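Local coordinates for protein putative sugar ABC transporter (Yersinia enterocolitica subsp. enterocolitica 8081, PDB 5ULB) that probably binds methylthioribose-like sugars in the periplasm for uptake by an ABC transporter, here holding 5-Se-methyl-5-seleno-ribofuranose, at residues A[19-30]-A[50-61]. Residues are numbered along the deposited sequence; the frame is centred on the assembly and turned at random. Where two conformers were deposited one is given.
Sequences QIKIAVIRNLGS and FKVDTFLSNGDD
The side-chain amide of Asn27 bonds to the turn after strand 51-56 through OD1 and to the first residue of helix 61-73 through ND2. Asn27 OD1 accepts a hydrogen bond from Ser57 OG, 2.6 Å away. ND2 of Asn27 donates to OD1 of Asp61 over 2.9 Å, approaching from above the carboxylate; the amide and carboxylate planes stand 67° apart. With chi1 of Asn27 at -163°, CG lies anti to the backbone N and the amide extends to both partners. Ser57 OG also accepts from Gly59 N, an ST turn inside the type I' turn Ser57-Asp60. Leu28 O receives Asn58 N at 2.9 Å, well above its carbonyl plane.

Behind this turn the strands pair in parallel; seven backbone hydrogen bonds join them, from Lys51 N to Ile20 O at one end through Ser57 N to Arg26 O at the other. Strand 21-26, helix 32-48 and strand 51-56 form the first beta-alpha-beta unit of a periplasmic binding protein fold; strand 51-56 is the outermost on this side of the sheet. At the start of the pairing, Ile20 CG2 sits over the centre of the Phe50 ring, 3.7 Å from the centroid. Ile22 CG1 meets CD2 of the same ring at 3.8 Å. Near the sugar end, Leu56 CD2 packs on Arg26 CB at 3.6 Å, the two side chains lying alongside each other.

The extended Arg26 carries its guanidinium away to Asn33, Thr34 and Ser82. Asn27 ND2 also reaches Gln83 O, and Asp61 OD1 has a second partner in Tyr88 OH. Helix 262-278 packs against Ile20, Ile22 and Phe50. Leu28 turns its side chain away from segment 50-61 and touches the bound seleno-sugar.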
loop_
_atom_site.group_PDB
_atom_site.type_symbol
_atom_site.label_atom_id
_atom_site.label_comp_id
_atom_site.label_asym_id
_atom_site.label_seq_id
_atom_site.Cartn_x
_atom_site.Cartn_y
_atom_site.Cartn_z
ATOM N N GLN A 19 18.944 0.519 22.159
ATOM C CA GLN A 19 17.825 0.919 21.347
ATOM C C GLN A 19 16.841 -0.233 21.226
ATOM O O GLN A 19 17.181 -1.408 21.081
ATOM C CB GLN A 19 18.186 1.357 19.866
ATOM C CG GLN A 19 18.943 2.596 19.768
ATOM C CD GLN A 19 19.022 2.839 18.273
ATOM O OE1 GLN A 19 19.817 2.155 17.653
ATOM N NE2 GLN A 19 18.209 3.742 17.710
ATOM N N ILE A 20 15.553 0.151 21.223
ATOM C CA ILE A 20 14.507 -0.765 20.751
ATOM C C ILE A 20 14.772 -1.038 19.267
ATOM O O ILE A 20 15.014 -0.097 18.512
ATOM C CB ILE A 20 13.149 -0.146 21.004
ATOM C CG1 ILE A 20 12.819 -0.003 22.512
ATOM C CG2 ILE A 20 12.043 -0.871 20.238
ATOM C CD1 ILE A 20 12.567 -1.221 23.173
ATOM N N LYS A 21 14.685 -2.315 18.869
ATOM C CA LYS A 21 14.976 -2.706 17.490
ATOM C C LYS A 21 13.746 -3.325 16.846
ATOM O O LYS A 21 13.139 -4.258 17.439
ATOM C CB LYS A 21 16.177 -3.653 17.452
ATOM C CG LYS A 21 17.368 -3.095 18.177
ATOM C CD LYS A 21 18.520 -4.015 18.455
ATOM C CE LYS A 21 19.568 -3.189 19.223
ATOM N NZ LYS A 21 19.249 -2.933 20.672
ATOM N N ILE A 22 13.405 -2.845 15.653
ATOM C CA ILE A 22 12.257 -3.286 14.901
ATOM C C ILE A 22 12.720 -3.837 13.534
ATOM O O ILE A 22 13.537 -3.180 12.866
ATOM C CB ILE A 22 11.271 -2.120 14.643
ATOM C CG1 ILE A 22 10.948 -1.393 15.937
ATOM C CG2 ILE A 22 10.023 -2.591 13.931
ATOM C CD1 ILE A 22 10.294 -2.116 17.041
ATOM N N ALA A 23 12.194 -4.979 13.165
ATOM C CA ALA A 23 12.442 -5.540 11.809
ATOM C C ALA A 23 11.150 -5.352 10.990
ATOM O O ALA A 23 10.056 -5.737 11.476
ATOM C CB ALA A 23 12.853 -6.969 11.887
ATOM N N VAL A 24 11.286 -4.869 9.781
ATOM C CA VAL A 24 10.166 -4.788 8.846
ATOM C C VAL A 24 10.449 -5.690 7.656
ATOM O O VAL A 24 11.533 -5.536 7.013
ATOM C CB VAL A 24 9.975 -3.337 8.385
ATOM C CG1 VAL A 24 8.805 -3.193 7.438
ATOM C CG2 VAL A 24 9.913 -2.408 9.573
ATOM N N ILE A 25 9.593 -6.629 7.346
ATOM C CA ILE A 25 9.771 -7.563 6.229
ATOM C C ILE A 25 8.546 -7.369 5.349
ATOM O O ILE A 25 7.408 -7.625 5.778
ATOM C CB ILE A 25 9.964 -8.996 6.686
ATOM C CG1 ILE A 25 11.061 -9.167 7.730
ATOM C CG2 ILE A 25 10.313 -9.816 5.419
ATOM C CD1 ILE A 25 10.637 -9.068 9.149
ATOM N N ARG A 26 8.796 -7.015 4.092
ATOM C CA ARG A 26 7.736 -6.735 3.123
ATOM C C ARG A 26 7.945 -7.672 1.928
ATOM O O ARG A 26 9.048 -7.776 1.356
ATOM C CB ARG A 26 7.626 -5.284 2.753
ATOM C CG ARG A 26 6.614 -4.932 1.681
ATOM C CD ARG A 26 6.192 -3.484 1.795
ATOM N NE ARG A 26 5.476 -3.062 0.623
ATOM C CZ ARG A 26 4.378 -2.283 0.611
ATOM N NH1 ARG A 26 3.588 -2.130 1.690
ATOM N NH2 ARG A 26 3.946 -1.867 -0.545
ATOM N N ASN A 27 6.853 -8.335 1.473
ATOM C CA ASN A 27 6.908 -9.340 0.441
ATOM C C ASN A 27 6.788 -8.815 -0.979
ATOM O O ASN A 27 6.008 -9.360 -1.766
ATOM C CB ASN A 27 5.836 -10.395 0.730
ATOM C CG ASN A 27 6.013 -11.686 0.011
ATOM O OD1 ASN A 27 7.124 -12.098 -0.356
ATOM N ND2 ASN A 27 4.900 -12.445 -0.099
ATOM N N LEU A 28 7.509 -7.717 -1.275
ATOM C CA LEU A 28 7.508 -7.086 -2.556
ATOM C C LEU A 28 8.912 -6.632 -2.884
ATOM O O LEU A 28 9.838 -6.817 -2.065
ATOM C CB LEU A 28 6.478 -5.923 -2.644
ATOM C CG LEU A 28 5.002 -6.316 -2.498
ATOM C CD1 LEU A 28 4.182 -5.063 -2.440
ATOM C CD2 LEU A 28 4.579 -7.132 -3.703
ATOM N N GLY A 29 9.096 -6.062 -4.064
ATOM C CA GLY A 29 10.303 -5.362 -4.441
ATOM C C GLY A 29 10.217 -3.879 -4.200
ATOM O O GLY A 29 9.419 -3.406 -3.383
ATOM N N SER A 30 11.036 -3.102 -4.908
ATOM C CA SER A 30 11.163 -1.674 -4.676
ATOM C C SER A 30 10.263 -0.819 -5.541
ATOM O O SER A 30 10.702 0.219 -6.061
ATOM C CB SER A 30 12.636 -1.276 -4.740
ATOM O OG SER A 30 13.179 -1.639 -6.008
ATOM N N PHE A 50 13.938 4.434 17.779
ATOM C CA PHE A 50 14.054 3.011 17.485
ATOM C C PHE A 50 15.002 2.747 16.342
ATOM O O PHE A 50 15.128 3.574 15.431
ATOM C CB PHE A 50 12.704 2.436 17.111
ATOM C CG PHE A 50 11.636 2.414 18.193
ATOM C CD1 PHE A 50 11.798 2.878 19.446
ATOM C CD2 PHE A 50 10.399 1.900 17.854
ATOM C CE1 PHE A 50 10.732 2.805 20.388
ATOM C CE2 PHE A 50 9.364 1.847 18.729
ATOM C CZ PHE A 50 9.493 2.279 20.007
ATOM N N LYS A 51 15.704 1.630 16.375
ATOM C CA LYS A 51 16.465 1.152 15.187
ATOM C C LYS A 51 15.455 0.372 14.352
ATOM O O LYS A 51 14.769 -0.502 14.857
ATOM C CB LYS A 51 17.568 0.268 15.654
ATOM C CG LYS A 51 18.376 -0.387 14.539
ATOM C CD LYS A 51 19.636 -1.077 15.009
ATOM C CE LYS A 51 20.489 -1.812 13.978
ATOM N NZ LYS A 51 20.646 -1.176 12.705
ATOM N N VAL A 52 15.362 0.665 13.068
ATOM C CA VAL A 52 14.428 0.015 12.156
ATOM C C VAL A 52 15.293 -0.621 11.038
ATOM O O VAL A 52 15.958 0.099 10.295
ATOM C CB VAL A 52 13.439 0.969 11.543
ATOM C CG1 VAL A 52 12.556 0.263 10.504
ATOM C CG2 VAL A 52 12.604 1.624 12.629
ATOM N N ASP A 53 15.196 -1.933 10.920
ATOM C CA ASP A 53 15.887 -2.706 9.908
ATOM C C ASP A 53 14.841 -3.216 8.922
ATOM O O ASP A 53 13.939 -3.934 9.339
ATOM C CB ASP A 53 16.650 -3.896 10.536
ATOM C CG ASP A 53 17.845 -3.488 11.394
ATOM O OD1 ASP A 53 18.350 -2.373 11.238
ATOM O OD2 ASP A 53 18.300 -4.363 12.198
ATOM N N THR A 54 14.981 -2.935 7.677
ATOM C CA THR A 54 14.040 -3.253 6.620
ATOM C C THR A 54 14.563 -4.310 5.638
ATOM O O THR A 54 15.732 -4.335 5.302
ATOM C CB THR A 54 13.505 -2.012 5.858
ATOM O OG1 THR A 54 14.564 -1.392 5.176
ATOM C CG2 THR A 54 12.939 -0.986 6.801
ATOM N N PHE A 55 13.646 -5.160 5.173
ATOM C CA PHE A 55 13.994 -6.333 4.355
ATOM C C PHE A 55 12.867 -6.479 3.309
ATOM O O PHE A 55 11.672 -6.464 3.664
ATOM C CB PHE A 55 14.066 -7.600 5.189
ATOM C CG PHE A 55 15.049 -7.521 6.282
ATOM C CD1 PHE A 55 16.380 -7.842 6.053
ATOM C CD2 PHE A 55 14.667 -7.088 7.575
ATOM C CE1 PHE A 55 17.316 -7.777 7.161
ATOM C CE2 PHE A 55 15.533 -7.042 8.608
ATOM C CZ PHE A 55 16.897 -7.332 8.343
ATOM N N LEU A 56 13.253 -6.636 2.050
ATOM C CA LEU A 56 12.310 -6.866 0.923
ATOM C C LEU A 56 12.591 -8.206 0.279
ATOM O O LEU A 56 13.733 -8.515 -0.015
ATOM C CB LEU A 56 12.445 -5.814 -0.160
ATOM C CG LEU A 56 11.872 -4.453 0.263
ATOM C CD1 LEU A 56 12.169 -3.418 -0.794
ATOM C CD2 LEU A 56 10.393 -4.495 0.575
ATOM N N SER A 57 11.544 -9.016 0.080
ATOM C CA SER A 57 11.699 -10.311 -0.513
ATOM C C SER A 57 11.727 -10.349 -2.028
ATOM O O SER A 57 11.949 -11.462 -2.605
ATOM C CB SER A 57 10.586 -11.271 -0.090
ATOM O OG SER A 57 9.384 -10.820 -0.743
ATOM N N ASN A 58 11.375 -9.212 -2.674
ATOM C CA ASN A 58 11.112 -9.138 -4.150
ATOM C C ASN A 58 9.922 -10.035 -4.564
ATOM O O ASN A 58 9.763 -10.357 -5.773
ATOM C CB ASN A 58 12.268 -9.385 -5.133
ATOM C CG ASN A 58 12.995 -8.078 -5.604
ATOM O OD1 ASN A 58 12.543 -7.117 -6.369
ATOM N ND2 ASN A 58 14.206 -8.103 -5.182
ATOM N N GLY A 59 9.028 -10.329 -3.634
ATOM C CA GLY A 59 7.900 -11.208 -3.971
ATOM C C GLY A 59 8.167 -12.685 -3.872
ATOM O O GLY A 59 7.264 -13.475 -4.131
ATOM N N ASP A 60 9.374 -13.086 -3.394
ATOM C CA ASP A 60 9.743 -14.486 -3.269
ATOM C C ASP A 60 9.376 -14.897 -1.875
ATOM O O ASP A 60 9.980 -14.484 -0.883
ATOM C CB ASP A 60 11.238 -14.631 -3.577
ATOM C CG ASP A 60 11.823 -15.969 -3.358
ATOM O OD1 ASP A 60 11.355 -16.741 -2.575
ATOM O OD2 ASP A 60 12.848 -16.296 -4.064
ATOM N N ASP A 61 8.357 -15.773 -1.786
ATOM C CA ASP A 61 7.856 -16.134 -0.500
ATOM C C ASP A 61 8.860 -16.886 0.373
ATOM O O ASP A 61 8.803 -16.827 1.629
ATOM C CB ASP A 61 6.596 -16.950 -0.641
ATOM C CG ASP A 61 5.413 -16.149 -1.259
ATOM O OD1 ASP A 61 4.785 -15.354 -0.566
ATOM O OD2 ASP A 61 5.265 -16.306 -2.510
HETATM O O HOH W 1 12.240 -4.525 -7.123
#